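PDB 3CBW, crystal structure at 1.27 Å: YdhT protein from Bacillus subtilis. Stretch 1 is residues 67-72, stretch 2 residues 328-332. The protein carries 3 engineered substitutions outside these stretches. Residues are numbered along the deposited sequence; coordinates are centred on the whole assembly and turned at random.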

ATOM      1  N   GLY A  67       4.147   1.029  23.881  1.00 16.49           N
ATOM      2  CA  GLY A  67       5.534   0.612  24.054  1.00 16.09           C
ATOM      3  C   GLY A  67       6.170  -0.014  22.821  1.00 15.89           C
ATOM      4  O   GLY A  67       7.336  -0.365  22.852  1.00 16.19           O
ATOM      5  N   GLN A  68       5.402  -0.157  21.742  1.00 15.29           N
ATOM      6  CA  GLN A  68       5.876  -0.778  20.513  1.00 14.85           C
ATOM      7  C   GLN A  68       5.681   0.178  19.359  1.00 13.84           C
ATOM      8  O   GLN A  68       4.854   1.080  19.426  1.00 13.82           O
ATOM      9  CB  GLN A  68       5.087  -2.055  20.241  1.00 15.24           C
ATOM     10  CG  GLN A  68       5.223  -3.126  21.319  1.00 17.80           C
ATOM     11  CD  GLN A  68       6.591  -3.763  21.335  1.00 21.70           C
ATOM     12  OE1 GLN A  68       7.153  -4.102  20.288  1.00 23.45           O
ATOM     13  NE2 GLN A  68       7.138  -3.937  22.527  1.00 22.97           N
ATOM     14  N   SER A  69       6.427  -0.042  18.281  1.00 13.19           N
ATOM     15  CA  SER A  69       6.283   0.766  17.069  1.00 12.30           C
ATOM     16  C   SER A  69       5.799  -0.097  15.904  1.00 11.07           C
ATOM     17  O   SER A  69       6.119  -1.283  15.850  1.00 10.27           O
ATOM     18  CB  SER A  69       7.611   1.417  16.684  1.00 13.01           C
ATOM     19  OG  SER A  69       8.082   2.260  17.717  1.00 15.06           O
ATOM     20  N   PRO A  70       5.054   0.502  14.949  1.00 10.12           N
ATOM     21  CA  PRO A  70       4.598  -0.297  13.807  1.00  9.79           C
ATOM     22  C   PRO A  70       5.769  -0.841  12.993  1.00  9.09           C
ATOM     23  O   PRO A  70       6.766  -0.135  12.774  1.00  9.39           O
ATOM     24  CB  PRO A  70       3.781   0.698  12.971  1.00  9.80           C
ATOM     25  CG  PRO A  70       4.213   2.065  13.427  1.00 10.50           C
ATOM     26  CD  PRO A  70       4.595   1.902  14.877  1.00 10.20           C
ATOM     27  N   ALA A  71       5.674  -2.095  12.564  1.00  8.74           N
ATOM     28  CA  ALA A  71       6.701  -2.657  11.691  1.00  8.49           C
ATOM     29  C   ALA A  71       6.794  -1.918  10.352  1.00  8.51           C
ATOM     30  O   ALA A  71       7.896  -1.695   9.836  1.00  8.99           O
ATOM     31  CB  ALA A  71       6.485  -4.145  11.479  1.00  8.80           C
ATOM     32  N   ILE A  72       5.642  -1.541   9.795  1.00  8.09           N
ATOM     33  CA  ILE A  72       5.572  -0.847   8.522  1.00  7.93           C
ATOM     34  C   ILE A  72       5.156   0.604   8.736  1.00  7.82           C
ATOM     35  O   ILE A  72       4.248   0.891   9.526  1.00  7.96           O
ATOM     36  CB  ILE A  72       4.558  -1.548   7.601  1.00  7.79           C
ATOM     37  CG1 ILE A  72       5.051  -2.962   7.282  1.00  8.59           C
ATOM     38  CG2 ILE A  72       4.318  -0.730   6.315  1.00  8.46           C
ATOM     39  CD1 ILE A  72       3.986  -3.854   6.697  1.00 10.47           C
ATOM     40  N   THR A 328       1.295 -10.409  16.509  1.00 10.36           N
ATOM     41  CA  THR A 328       1.717  -9.133  15.929  1.00 10.69           C
ATOM     42  C   THR A 328       3.235  -8.977  15.957  1.00 11.16           C
ATOM     43  O   THR A 328       3.870  -9.142  16.996  1.00 13.13           O
ATOM     44  CB  THR A 328       1.015  -7.980  16.648  1.00 10.55           C
ATOM     45  OG1 THR A 328      -0.395  -8.210  16.598  1.00 11.18           O
ATOM     46  CG2 THR A 328       1.326  -6.645  15.984  1.00 11.10           C
ATOM     47  N   LEU A 329       3.803  -8.658  14.799  1.00 10.40           N
ATOM     48  CA  LEU A 329       5.225  -8.437  14.656  1.00 10.16           C
ATOM     49  C   LEU A 329       5.467  -6.941  14.480  1.00  9.43           C
ATOM     50  O   LEU A 329       4.951  -6.323  13.540  1.00  9.59           O
ATOM     51  CB  LEU A 329       5.721  -9.241  13.453  1.00 10.63           C
ATOM     52  CG  LEU A 329       7.222  -9.373  13.225  1.00 10.59           C
ATOM     53  CD1 LEU A 329       7.528 -10.580  12.344  1.00 12.12           C
ATOM     54  CD2 LEU A 329       7.835  -8.100  12.641  1.00 11.34           C
ATOM     55  N   ASN A 330       6.263  -6.367  15.381  1.00  9.53           N
ATOM     56  CA  ASN A 330       6.478  -4.930  15.430  1.00  9.66           C
ATOM     57  C   ASN A 330       7.881  -4.538  14.978  1.00  9.70           C
ATOM     58  O   ASN A 330       8.718  -5.400  14.690  1.00 10.05           O
ATOM     59  CB  ASN A 330       6.173  -4.424  16.842  1.00 10.24           C
ATOM     60  CG  ASN A 330       4.731  -4.667  17.219  1.00 10.51           C
ATOM     61  OD1 ASN A 330       3.829  -4.415  16.425  1.00 10.44           O
ATOM     62  ND2 ASN A 330       4.503  -5.183  18.411  1.00 11.74           N
ATOM     63  N   LYS A 331       8.116  -3.234  14.865  1.00  9.75           N
ATOM     64  CA  LYS A 331       9.420  -2.718  14.483  1.00 10.44           C
ATOM     65  C   LYS A 331      10.493  -3.348  15.367  1.00 10.89           C
ATOM     66  O   LYS A 331      10.334  -3.424  16.589  1.00 11.57           O
ATOM     67  CB  LYS A 331       9.438  -1.200  14.646  1.00 10.35           C
ATOM     68  CG  LYS A 331      10.607  -0.511  13.959  1.00 11.01           C
ATOM     69  CD  LYS A 331      10.677   0.963  14.344  1.00 11.29           C
ATOM     70  CE  LYS A 331      11.695   1.729  13.490  1.00 11.42           C
ATOM     71  NZ  LYS A 331      11.882   3.118  14.018  1.00 12.96           N
ATOM     72  N   GLY A 332      11.568  -3.807  14.735  1.00 11.11           N
ATOM     73  CA  GLY A 332      12.679  -4.447  15.450  1.00 11.95           C
ATOM     74  C   GLY A 332      12.592  -5.965  15.498  1.00 12.55           C
ATOM     75  O   GLY A 332      13.508  -6.621  16.014  1.00 13.90           O
TER
HETATM   76  O   HOH W   1       8.470  -2.164  18.397  1.00 15.45           O

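The contact between these stretches, in which residues that touch lie at least 258 apart in sequence, is built around one good backbone hydrogen bond. Lys 331 N donates to Ser 69 O at 3.0 Å with an N-H...O angle of 166°, close to straight. The end-to-end directions of the two segments are 95° apart, so they meet at a crossing rather than pairing as a ladder.

A single water extends the polar network. It donates to Gln 68 OE1 at 3.0 Å and to Lys 331 O at 2.9 Å, and accepts from Ser 69 N, also at 2.9 Å. Ser 69 and Lys 331 therefore each have both backbone polar groups satisfied within the contact, one directly and one through water. Gln 68 points its CA-to-CB bond toward the other stretch and, with chi1 and chi2 both m, its amide oxygen OE1 is brought to Asn 330. Gln 68 OE1 takes a second, weak hydrogen bond from Asn 330 ND2 at 3.4 Å, its angle only 139°. Asn 330 does not depend on that bond: ND2 and OD1 are both hydrogen-bonded elsewhere in the structure, as suits a buried amide.

Packing includes several close contacts of CB atoms with carbonyl oxygens. Ala 71 is buried, and its CB lies 3.4 Å from Leu 329 O and 4.3 Å from Leu 329 CD2, a small apolar contact. Ala 71 CA lies 3.9 Å from Lys 331 CA, the closest CA pair across the stretches. Lys 331 contributes its aliphatic base, with CB 3.4 Å from Pro 70 O, while an all-t chain carries the amine away from the contact. The CA-to-CB bond of Pro 70 points away; lacking an amide hydrogen, Pro 70 leaves no backbone donor to satisfy. Altogether 307 Å² is buried, counting both sides.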